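Local coordinates for protein L-lysine 6-oxidase (PDB 3WEU) that oxidises L-lysine at its 6-position by means of a cysteine tryptophylquinone cofactor, releasing ammonium and hydrogen peroxide that kills other bacteria, at residues T264-G269 against F273-D278; N294-I299 against D327-S332; K475-F478 against L483-E486; R487-C490 against G495-P498. All coordinates share one frame; numbering follows the deposited sequence.

Interaction 1. Residues T264-G269 against F273-D278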
loop_
_atom_site.group_PDB
_atom_site.type_symbol
_atom_site.label_atom_id
_atom_site.label_comp_id
_atom_site.label_asym_id
_atom_site.label_seq_id
_atom_site.Cartn_x
_atom_site.Cartn_y
_atom_site.Cartn_z
ATOM N N THR A 264 -10.934 40.378 -1.827
ATOM C CA THR A 264 -12.178 39.655 -1.552
ATOM C C THR A 264 -13.045 40.450 -0.571
ATOM O O THR A 264 -14.263 40.706 -0.813
ATOM C CB THR A 264 -11.933 38.251 -1.032
ATOM O OG1 THR A 264 -11.223 37.490 -2.016
ATOM C CG2 THR A 264 -13.272 37.560 -0.690
ATOM N N CYS A 265 -12.439 40.852 0.547
ATOM C CA CYS A 265 -13.187 41.586 1.580
ATOM C C CYS A 265 -13.719 42.907 1.026
ATOM O O CYS A 265 -14.857 43.271 1.338
ATOM C CB CYS A 265 -12.357 41.802 2.866
ATOM S SG CYS A 265 -12.087 40.258 3.733
ATOM N N PHE A 266 -12.905 43.630 0.238
ATOM C CA PHE A 266 -13.288 44.870 -0.369
ATOM C C PHE A 266 -14.498 44.675 -1.301
ATOM O O PHE A 266 -15.478 45.380 -1.221
ATOM C CB PHE A 266 -12.084 45.476 -1.147
ATOM C CG PHE A 266 -12.348 46.824 -1.703
ATOM C CD1 PHE A 266 -12.496 47.901 -0.836
ATOM C CD2 PHE A 266 -12.581 47.026 -3.058
ATOM C CE1 PHE A 266 -12.827 49.154 -1.336
ATOM C CE2 PHE A 266 -12.855 48.273 -3.555
ATOM C CZ PHE A 266 -12.962 49.358 -2.699
ATOM N N ASP A 267 -14.418 43.668 -2.174
ATOM C CA ASP A 267 -15.501 43.398 -3.133
ATOM C C ASP A 267 -16.808 43.068 -2.401
ATOM O O ASP A 267 -17.863 43.601 -2.750
ATOM C CB ASP A 267 -15.061 42.214 -3.998
ATOM C CG ASP A 267 -16.131 41.690 -4.919
ATOM O OD1 ASP A 267 -16.693 42.498 -5.696
ATOM O OD2 ASP A 267 -16.331 40.443 -4.871
ATOM N N VAL A 268 -16.734 42.182 -1.419
ATOM C CA VAL A 268 -17.862 41.879 -0.572
ATOM C C VAL A 268 -18.423 43.142 0.057
ATOM O O VAL A 268 -19.681 43.358 0.077
ATOM C CB VAL A 268 -17.503 40.822 0.491
ATOM C CG1 VAL A 268 -18.611 40.670 1.533
ATOM C CG2 VAL A 268 -17.245 39.492 -0.113
ATOM N N GLY A 269 -17.530 43.993 0.511
ATOM C CA GLY A 269 -17.895 45.254 1.143
ATOM C C GLY A 269 -18.654 46.212 0.242
ATOM O O GLY A 269 -19.673 46.856 0.646
ATOM N N PHE A 273 -22.153 45.937 1.712
ATOM C CA PHE A 273 -22.157 46.744 2.925
ATOM C C PHE A 273 -21.994 48.191 2.612
ATOM O O PHE A 273 -21.635 48.932 3.486
ATOM C CB PHE A 273 -21.042 46.255 3.862
ATOM C CG PHE A 273 -21.258 44.884 4.355
ATOM C CD1 PHE A 273 -22.163 44.679 5.425
ATOM C CD2 PHE A 273 -20.589 43.780 3.827
ATOM C CE1 PHE A 273 -22.394 43.406 5.887
ATOM C CE2 PHE A 273 -20.847 42.494 4.301
ATOM C CZ PHE A 273 -21.726 42.318 5.320
ATOM N N ASP A 274 -22.274 48.599 1.373
ATOM C CA ASP A 274 -22.263 50.006 0.998
ATOM C C ASP A 274 -20.914 50.665 1.310
ATOM O O ASP A 274 -20.860 51.859 1.616
ATOM C CB ASP A 274 -23.386 50.719 1.782
ATOM C CG ASP A 274 -23.863 51.966 1.096
ATOM O OD1 ASP A 274 -24.166 51.860 -0.122
ATOM O OD2 ASP A 274 -23.979 53.030 1.773
ATOM N N LEU A 275 -19.823 49.908 1.228
ATOM C CA LEU A 275 -18.540 50.444 1.596
ATOM C C LEU A 275 -18.134 51.684 0.789
ATOM O O LEU A 275 -17.470 52.565 1.289
ATOM C CB LEU A 275 -17.460 49.314 1.526
ATOM C CG LEU A 275 -16.017 49.702 1.891
ATOM C CD1 LEU A 275 -15.941 50.124 3.357
ATOM C CD2 LEU A 275 -15.146 48.500 1.605
ATOM N N VAL A 276 -18.459 51.706 -0.483
ATOM C CA VAL A 276 -18.125 52.778 -1.389
ATOM C C VAL A 276 -19.385 53.213 -2.200
ATOM O O VAL A 276 -19.566 52.832 -3.327
ATOM C CB VAL A 276 -16.976 52.418 -2.365
ATOM C CG1 VAL A 276 -16.524 53.705 -3.057
ATOM C CG2 VAL A 276 -15.787 51.818 -1.643
ATOM N N PRO A 277 -20.270 54.037 -1.580
ATOM C CA PRO A 277 -21.562 54.417 -2.190
ATOM C C PRO A 277 -21.426 54.996 -3.556
ATOM O O PRO A 277 -22.290 54.775 -4.381
ATOM C CB PRO A 277 -22.107 55.501 -1.225
ATOM C CG PRO A 277 -21.495 55.170 0.105
ATOM C CD PRO A 277 -20.072 54.650 -0.251
ATOM N N ASP A 278 -20.339 55.716 -3.824
ATOM C CA ASP A 278 -20.129 56.245 -5.182
ATOM C C ASP A 278 -19.876 55.182 -6.264
ATOM O O ASP A 278 -20.013 55.464 -7.450
ATOM C CB ASP A 278 -18.967 57.242 -5.206
ATOM C CG ASP A 278 -19.284 58.556 -4.484
ATOM O OD1 ASP A 278 -20.455 58.841 -4.229
ATOM O OD2 ASP A 278 -18.324 59.255 -4.118
#
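The carbonyl oxygen of Gly269 is gripped by two backbone N-H groups of the chain that leaves helix 261-272. Phe273 N donates to Gly269 O at 2.9 Å and Leu275 N to the same Gly269 O at 3.1 Å, the second being the straighter bond (165°). The two donors come from opposite faces of the carbonyl plane, each well above it, so the oxygen is pinched between them. Gly269 has no side chain, and Leu275 CB settles 3.4 Å from Gly269 O. This carbonyl with its close neighbours is the tight part of the contact.

Ordinary van der Waals packing flanks it on both sides. On one, the ring of Phe273 lies alongside Val268, pointing the same way; Val268 CG1 meets its rim in the ring plane, 4.0 Å from Phe273 CE2, and Gly269 CA also sits at its edge. On the other, with its CG anti to the backbone N (chi1 -175°), the Phe266 ring reaches out to the returning chain and crosses Leu275 at about a right angle, Phe266 CD1 lying 3.7 Å from Leu275 CD2. Its far end, Phe266 CZ, comes to 3.9 Å from Val276 CG2. Tyr429 meets the same ring from elsewhere in the fold. The loose, solvent side is that of exposed Asp274, which turns away from the helix and bonds Ser282 OG through its OD1. Asp274 has left-handed backbone angles (phi 56°), which swing the chain back so that Leu275 and Val276 face the helix just left: a helix C-terminal cap sealed by apolar residues.

Interaction 2. Residues N294-I299 against D327-S332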
loop_
_atom_site.group_PDB
_atom_site.type_symbol
_atom_site.label_atom_id
_atom_site.label_comp_id
_atom_site.label_asym_id
_atom_site.label_seq_id
_atom_site.Cartn_x
_atom_site.Cartn_y
_atom_site.Cartn_z
ATOM N N ASN A 294 -9.146 55.322 -10.358
ATOM C CA ASN A 294 -7.879 55.998 -10.279
ATOM C C ASN A 294 -6.823 54.985 -10.789
ATOM O O ASN A 294 -6.749 53.862 -10.281
ATOM C CB ASN A 294 -7.543 56.380 -8.841
ATOM C CG ASN A 294 -6.127 56.965 -8.706
ATOM O OD1 ASN A 294 -5.210 56.340 -8.139
ATOM N ND2 ASN A 294 -5.946 58.188 -9.228
ATOM N N PHE A 295 -5.937 55.425 -11.694
ATOM C CA PHE A 295 -4.974 54.486 -12.229
ATOM C C PHE A 295 -4.083 53.876 -11.159
ATOM O O PHE A 295 -3.950 52.640 -11.059
ATOM C CB PHE A 295 -4.111 55.104 -13.294
ATOM C CG PHE A 295 -3.160 54.094 -13.909
ATOM C CD1 PHE A 295 -3.607 53.181 -14.837
ATOM C CD2 PHE A 295 -1.832 54.030 -13.472
ATOM C CE1 PHE A 295 -2.761 52.240 -15.357
ATOM C CE2 PHE A 295 -0.961 53.114 -14.026
ATOM C CZ PHE A 295 -1.431 52.213 -14.955
ATOM N N ASP A 296 -3.412 54.708 -10.405
ATOM C CA ASP A 296 -2.479 54.223 -9.441
ATOM C C ASP A 296 -3.108 53.326 -8.360
ATOM O O ASP A 296 -2.492 52.348 -7.956
ATOM C CB ASP A 296 -1.665 55.333 -8.737
ATOM C CG ASP A 296 -0.627 56.046 -9.648
ATOM O OD1 ASP A 296 -0.156 55.503 -10.615
ATOM O OD2 ASP A 296 -0.327 57.226 -9.382
ATOM N N ARG A 297 -4.264 53.676 -7.852
ATOM C CA ARG A 297 -4.892 52.944 -6.763
ATOM C C ARG A 297 -5.562 51.664 -7.276
ATOM O O ARG A 297 -5.504 50.642 -6.627
ATOM C CB ARG A 297 -5.991 53.814 -6.107
ATOM C CG ARG A 297 -6.739 53.240 -4.906
ATOM C CD ARG A 297 -7.902 54.168 -4.374
ATOM N NE ARG A 297 -8.895 54.254 -5.407
ATOM C CZ ARG A 297 -9.854 55.165 -5.506
ATOM N NH1 ARG A 297 -9.983 56.122 -4.591
ATOM N NH2 ARG A 297 -10.691 55.124 -6.551
ATOM N N ASP A 298 -6.224 51.727 -8.416
ATOM C CA ASP A 298 -7.139 50.664 -8.818
ATOM C C ASP A 298 -6.584 49.749 -9.901
ATOM O O ASP A 298 -6.951 48.567 -9.990
ATOM C CB ASP A 298 -8.458 51.230 -9.325
ATOM C CG ASP A 298 -9.195 52.111 -8.302
ATOM O OD1 ASP A 298 -9.154 51.837 -7.092
ATOM O OD2 ASP A 298 -9.821 53.124 -8.788
ATOM N N ILE A 299 -5.737 50.264 -10.761
ATOM C CA ILE A 299 -5.377 49.527 -11.948
ATOM C C ILE A 299 -3.943 49.034 -11.884
ATOM O O ILE A 299 -3.644 47.827 -12.094
ATOM C CB ILE A 299 -5.541 50.394 -13.164
ATOM C CG1 ILE A 299 -6.945 51.040 -13.189
ATOM C CG2 ILE A 299 -5.227 49.632 -14.457
ATOM C CD1 ILE A 299 -8.082 50.069 -13.162
ATOM N N ASP A 327 0.398 53.300 -23.808
ATOM C CA ASP A 327 0.374 54.021 -22.593
ATOM C C ASP A 327 -0.858 53.760 -21.737
ATOM O O ASP A 327 -1.955 54.247 -22.049
ATOM C CB ASP A 327 0.492 55.529 -22.926
ATOM C CG ASP A 327 0.801 56.366 -21.674
ATOM O OD1 ASP A 327 0.780 55.836 -20.510
ATOM O OD2 ASP A 327 1.066 57.571 -21.862
ATOM N N TYR A 328 -0.697 53.003 -20.646
ATOM C CA TYR A 328 -1.814 52.621 -19.788
ATOM C C TYR A 328 -2.417 53.864 -19.087
ATOM O O TYR A 328 -3.577 53.820 -18.676
ATOM C CB TYR A 328 -1.461 51.480 -18.771
ATOM C CG TYR A 328 -0.946 50.175 -19.414
ATOM C CD1 TYR A 328 -1.347 49.754 -20.707
ATOM C CD2 TYR A 328 0.038 49.424 -18.810
ATOM C CE1 TYR A 328 -0.809 48.588 -21.292
ATOM C CE2 TYR A 328 0.542 48.245 -19.387
ATOM C CZ TYR A 328 0.137 47.846 -20.576
ATOM O OH TYR A 328 0.703 46.728 -21.070
ATOM N N ARG A 329 -1.689 54.988 -18.999
ATOM C CA ARG A 329 -2.167 56.157 -18.287
ATOM C C ARG A 329 -2.885 57.108 -19.215
ATOM O O ARG A 329 -3.496 58.043 -18.768
ATOM C CB ARG A 329 -0.983 56.885 -17.600
ATOM C CG ARG A 329 -0.408 56.077 -16.437
ATOM C CD ARG A 329 0.817 56.767 -15.742
ATOM N NE ARG A 329 1.308 55.966 -14.591
ATOM C CZ ARG A 329 2.158 54.927 -14.671
ATOM N NH1 ARG A 329 2.674 54.524 -15.830
ATOM N NH2 ARG A 329 2.470 54.220 -13.567
ATOM N N ASP A 330 -2.822 56.884 -20.515
ATOM C CA ASP A 330 -3.545 57.728 -21.499
ATOM C C ASP A 330 -5.039 57.419 -21.544
ATOM O O ASP A 330 -5.454 56.419 -22.072
ATOM C CB ASP A 330 -2.851 57.623 -22.841
ATOM C CG ASP A 330 -3.509 58.446 -23.953
ATOM O OD1 ASP A 330 -4.537 59.056 -23.783
ATOM O OD2 ASP A 330 -3.009 58.412 -25.048
ATOM N N GLY A 331 -5.855 58.304 -20.950
ATOM C CA GLY A 331 -7.280 58.253 -20.900
ATOM C C GLY A 331 -8.005 58.769 -22.113
ATOM O O GLY A 331 -9.211 58.655 -22.179
ATOM N N SER A 332 -7.251 59.151 -23.128
ATOM C CA SER A 332 -7.850 59.846 -24.284
ATOM C C SER A 332 -8.603 58.959 -25.213
ATOM O O SER A 332 -8.333 57.758 -25.277
ATOM C CB SER A 332 -6.776 60.580 -25.053
ATOM O OG SER A 332 -6.072 59.774 -25.980
#
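The Phe295 ring and the Arg329 guanidinium lie against each other at a slant, their planes 62° apart. One face of the ring carries Arg329 CG in a CH-pi contact, 4.0 Å from the centroid of the Phe295 ring and displaced toward its rim. The guanidinium in turn has Phe295 CE2 over one of its faces, 3.6 Å from Arg329 NH2. At the guanidinium edge, near its plane, stands Asp296 OD1; its 4.2 Å from Arg329 NH2 is too long for a salt bridge, although the opposite charges probably still attract. Extended from CG to NE, the Arg329 chain crosses Phe295 at about a right angle, bringing its guanidinium to the ring's CE2 side. Tyr328 adds its CB, 3.7 Å from Phe295 CE1, while its phenol leads away to a hydrogen bond with Gln325. The contact joins the first turn of helix 295-308, N-capped by Asn294 through a bond from Arg297 N to Asn294 OD1, to a type I beta turn from Asp327 to Asp330. That turn also holds an Asx turn, Arg329 N donating to Asp327 OD1 at 3.0 Å. Phe295 is buried, touching Leu300 and Ile303 of its own helix, whereas exposed Arg329 sets CG over the ring and its guanidinium obliquely at the rim. Tyr328 O, beside ring atoms CE1 and CD1, accepts from Trp416 NE1 of helix 407-418.

Interaction 3. Residues K475-F478 against L483-E486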
loop_
_atom_site.group_PDB
_atom_site.type_symbol
_atom_site.label_atom_id
_atom_site.label_comp_id
_atom_site.label_asym_id
_atom_site.label_seq_id
_atom_site.Cartn_x
_atom_site.Cartn_y
_atom_site.Cartn_z
ATOM N N LYS A 475 -17.234 34.251 25.128
ATOM C CA LYS A 475 -16.403 33.380 25.923
ATOM C C LYS A 475 -17.279 32.558 26.904
ATOM O O LYS A 475 -17.133 31.345 27.016
ATOM C CB LYS A 475 -15.340 34.201 26.710
ATOM C CG LYS A 475 -14.653 33.395 27.777
ATOM C CD LYS A 475 -13.491 34.165 28.416
ATOM C CE LYS A 475 -12.665 33.270 29.334
ATOM N NZ LYS A 475 -13.481 32.714 30.474
ATOM N N ALA A 476 -18.206 33.203 27.579
ATOM C CA ALA A 476 -19.025 32.462 28.617
ATOM C C ALA A 476 -19.801 31.284 27.971
ATOM O O ALA A 476 -19.864 30.145 28.512
ATOM C CB ALA A 476 -19.971 33.429 29.310
ATOM N N TYR A 477 -20.312 31.514 26.751
ATOM C CA TYR A 477 -21.012 30.431 26.023
ATOM C C TYR A 477 -20.099 29.248 25.772
ATOM O O TYR A 477 -20.387 28.089 26.107
ATOM C CB TYR A 477 -21.681 30.960 24.728
ATOM C CG TYR A 477 -22.193 29.804 23.931
ATOM C CD1 TYR A 477 -23.467 29.284 24.138
ATOM C CD2 TYR A 477 -21.380 29.169 23.007
ATOM C CE1 TYR A 477 -23.880 28.143 23.455
ATOM C CE2 TYR A 477 -21.789 28.057 22.315
ATOM C CZ TYR A 477 -23.051 27.543 22.526
ATOM O OH TYR A 477 -23.421 26.384 21.844
ATOM N N PHE A 478 -18.925 29.497 25.181
ATOM C CA PHE A 478 -18.062 28.408 24.835
ATOM C C PHE A 478 -17.444 27.712 26.020
ATOM O O PHE A 478 -17.159 26.476 25.934
ATOM C CB PHE A 478 -16.967 28.871 23.828
ATOM C CG PHE A 478 -17.539 29.418 22.546
ATOM C CD1 PHE A 478 -18.273 28.580 21.676
ATOM C CD2 PHE A 478 -17.293 30.701 22.171
ATOM C CE1 PHE A 478 -18.841 29.071 20.536
ATOM C CE2 PHE A 478 -17.825 31.200 20.997
ATOM C CZ PHE A 478 -18.610 30.384 20.187
ATOM N N LEU A 483 -17.411 24.134 21.236
ATOM C CA LEU A 483 -17.688 24.607 19.915
ATOM C C LEU A 483 -18.695 23.717 19.237
ATOM O O LEU A 483 -18.872 22.583 19.652
ATOM C CB LEU A 483 -16.390 24.631 19.075
ATOM C CG LEU A 483 -15.392 25.677 19.573
ATOM C CD1 LEU A 483 -14.068 25.473 18.829
ATOM C CD2 LEU A 483 -15.864 27.126 19.429
ATOM N N THR A 484 -19.323 24.205 18.161
ATOM C CA THR A 484 -20.459 23.439 17.556
ATOM C C THR A 484 -19.960 22.751 16.286
ATOM O O THR A 484 -19.693 23.416 15.299
ATOM C CB THR A 484 -21.603 24.363 17.259
ATOM O OG1 THR A 484 -21.737 25.371 18.281
ATOM C CG2 THR A 484 -22.944 23.575 16.994
ATOM N N PRO A 485 -19.745 21.435 16.315
ATOM C CA PRO A 485 -19.016 20.833 15.172
ATOM C C PRO A 485 -19.734 20.905 13.806
ATOM O O PRO A 485 -19.117 21.149 12.746
ATOM C CB PRO A 485 -18.797 19.369 15.631
ATOM C CG PRO A 485 -19.813 19.147 16.731
ATOM C CD PRO A 485 -19.865 20.476 17.443
ATOM N N GLU A 486 -21.051 20.804 13.820
ATOM C CA GLU A 486 -21.787 20.687 12.574
ATOM C C GLU A 486 -22.317 22.021 12.091
ATOM O O GLU A 486 -22.866 22.092 11.015
ATOM C CB GLU A 486 -22.908 19.614 12.689
ATOM C CG GLU A 486 -23.905 19.800 13.763
ATOM C CD GLU A 486 -23.365 19.273 15.104
ATOM O OE1 GLU A 486 -23.384 18.005 15.423
ATOM O OE2 GLU A 486 -22.907 20.167 15.822
HETATM O O HOH W 1 -21.379 24.795 20.886
HETATM O O HOH W 2 -24.361 26.329 18.755
#
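Phe478 and Leu483 meet where the chain after helix 475-481 packs back on that helix, in the C-terminal domain. Leu483 points its CB away from the helix, but its CD2 methyl comes round to lie over one face of the Phe478 ring, 4.0 Å from the ring centroid and 29° off the normal. The nearest ring atom is Phe478 CD1, 3.6 Å from Leu483 CD2. The other face of that ring is taken by Tyr477 CD2, about 3.4 Å above the plane and toward the rim, so the phenylalanine is sandwiched between its own neighbour and the methyl. From Tyr477's standpoint, Phe478 CD1 lies in plane at the edge. Tyr477 has CG anti to the backbone N (chi1 172°), which carries its hydroxyl toward Thr484, the two side chains crossing at about a right angle. The hydroxyls do not bond directly, for Tyr477 OH stays 4.1 Å from Thr484 OG1. Two waters span this gap side by side, each hydrogen-bonded to Tyr477 OH and donating to Thr484 OG1, at 2.7 and 2.8 Å from that OG1; the same OG1 is hydrogen-bonded to Glu497 OE2.

Interaction 4. Residues R487-C490 against G495-P498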
loop_
_atom_site.group_PDB
_atom_site.type_symbol
_atom_site.label_atom_id
_atom_site.label_comp_id
_atom_site.label_asym_id
_atom_site.label_seq_id
_atom_site.Cartn_x
_atom_site.Cartn_y
_atom_site.Cartn_z
ATOM N N ARG A 487 -22.119 23.103 12.839
ATOM C CA ARG A 487 -22.719 24.385 12.520
ATOM C C ARG A 487 -22.010 25.048 11.323
ATOM O O ARG A 487 -20.794 25.292 11.380
ATOM C CB ARG A 487 -22.653 25.347 13.704
ATOM C CG ARG A 487 -23.193 26.720 13.439
ATOM C CD ARG A 487 -23.214 27.605 14.670
ATOM N NE ARG A 487 -23.751 28.932 14.423
ATOM C CZ ARG A 487 -23.038 29.916 13.880
ATOM N NH1 ARG A 487 -21.762 29.662 13.533
ATOM N NH2 ARG A 487 -23.563 31.108 13.664
ATOM N N ASP A 488 -22.775 25.350 10.286
ATOM C CA ASP A 488 -22.292 26.168 9.181
ATOM C C ASP A 488 -22.670 27.622 9.399
ATOM O O ASP A 488 -23.808 28.033 9.296
ATOM C CB ASP A 488 -22.863 25.674 7.876
ATOM C CG ASP A 488 -22.225 26.364 6.658
ATOM O OD1 ASP A 488 -21.446 27.325 6.856
ATOM O OD2 ASP A 488 -22.486 25.932 5.536
ATOM N N GLU A 489 -21.667 28.440 9.718
ATOM C CA GLU A 489 -21.855 29.844 9.829
ATOM C C GLU A 489 -22.429 30.512 8.618
ATOM O O GLU A 489 -23.088 31.568 8.717
ATOM C CB GLU A 489 -20.515 30.478 10.167
ATOM C CG GLU A 489 -19.459 30.458 9.025
ATOM C CD GLU A 489 -18.856 29.091 8.700
ATOM O OE1 GLU A 489 -19.067 28.030 9.387
ATOM O OE2 GLU A 489 -18.061 29.073 7.712
ATOM N N CYS A 490 -22.157 29.958 7.426
ATOM C CA CYS A 490 -22.830 30.500 6.223
ATOM C C CYS A 490 -24.325 30.193 6.110
ATOM O O CYS A 490 -25.042 30.944 5.477
ATOM C CB CYS A 490 -22.164 29.982 4.968
ATOM S SG CYS A 490 -20.426 30.585 4.882
ATOM N N GLY A 495 -22.967 34.397 12.694
ATOM C CA GLY A 495 -21.565 34.661 13.028
ATOM C C GLY A 495 -20.712 33.452 12.964
ATOM O O GLY A 495 -21.186 32.353 12.792
ATOM N N CYS A 496 -19.408 33.661 13.200
ATOM C CA CYS A 496 -18.466 32.569 13.157
ATOM C C CYS A 496 -18.041 32.150 14.531
ATOM O O CYS A 496 -17.914 32.966 15.413
ATOM C CB CYS A 496 -17.202 33.006 12.389
ATOM S SG CYS A 496 -17.613 33.509 10.710
ATOM N N GLU A 497 -17.660 30.900 14.630
ATOM C CA GLU A 497 -17.042 30.377 15.812
ATOM C C GLU A 497 -15.577 30.221 15.481
ATOM O O GLU A 497 -15.256 30.092 14.309
ATOM C CB GLU A 497 -17.535 28.983 16.069
ATOM C CG GLU A 497 -18.959 28.988 16.572
ATOM C CD GLU A 497 -19.462 27.639 17.070
ATOM O OE1 GLU A 497 -18.793 26.604 16.908
ATOM O OE2 GLU A 497 -20.577 27.658 17.639
ATOM N N PRO A 498 -14.745 30.069 16.490
ATOM C CA PRO A 498 -13.365 29.637 16.342
ATOM C C PRO A 498 -13.257 28.337 15.510
ATOM O O PRO A 498 -13.995 27.358 15.693
ATOM C CB PRO A 498 -12.886 29.436 17.762
ATOM C CG PRO A 498 -13.691 30.358 18.568
ATOM C CD PRO A 498 -15.013 30.560 17.847
HETATM O O HOH W 3 -22.584 33.969 9.950
#
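Arg487 runs out across the loop to the carbonyl of Gly495. From a CB directed toward the 495-498 segment, the chain is fully extended, CG anti to the backbone N (chi1 177°) and no bend before NE. Arg487 CD passes 4.0 Å from Glu497 OE2 and Arg487 NE stays 4.7 Å from it, no salt bridge, although the guanidinium and carboxylate planes are only 12° apart; that carboxylate is held by Thr484 OG1 on OE2 and Lys92 on OE1. CZ brings the edge of the group up to the carbonyl, and Arg487 NH1 and NH2 each donate to Gly495 O, both at 2.8 Å. The bonds, from the same face of the carbonyl plane, hold the oxygen in the guanidinium plane; the group's orientation is set further by Thr494 OG1, bonded to NH2, and a cation-pi contact with Tyr472.

Glu489 CB is 3.3 Å from Gly495 O, and Glu489 CG touches Cys496 SG at 3.9 Å; its carboxylate turns off to salt bridges with Lys503 and Arg504. A water accepts from Gly495 N at 2.8 Å and donates to Glu489 O. Gly495 has backbone angles (phi 125°) suited to glycine. With Asp488 capping Cys490 N, this is a short N-capped helix, 489-492, whose following chain is tied back to the residues at its start by an end-on, two-nitrogen arginine-to-carbonyl grip, within the C-terminal domain.

In the fold
From the N terminus, interaction 1 closes the short turn at the end of helix 261-272. Interaction 2 spans 27 residues, bringing the loop before helix 336-344 back to the start of helix 295-308; its centre lies 21 Å from that of interaction 1, without touching it. The C-terminal pair follows in series, about 49 and 40 Å from interaction 2 between centres. Interaction 3 closes the loop after helix 475-481, and interaction 4 the loop after helix 489-492 directly afterwards. No contact nests in or crosses another, but these last two touch: Leu483 CD1 packs on Pro498 O, and Glu497 reaches Phe478, joining the two successive helix-and-loop segments.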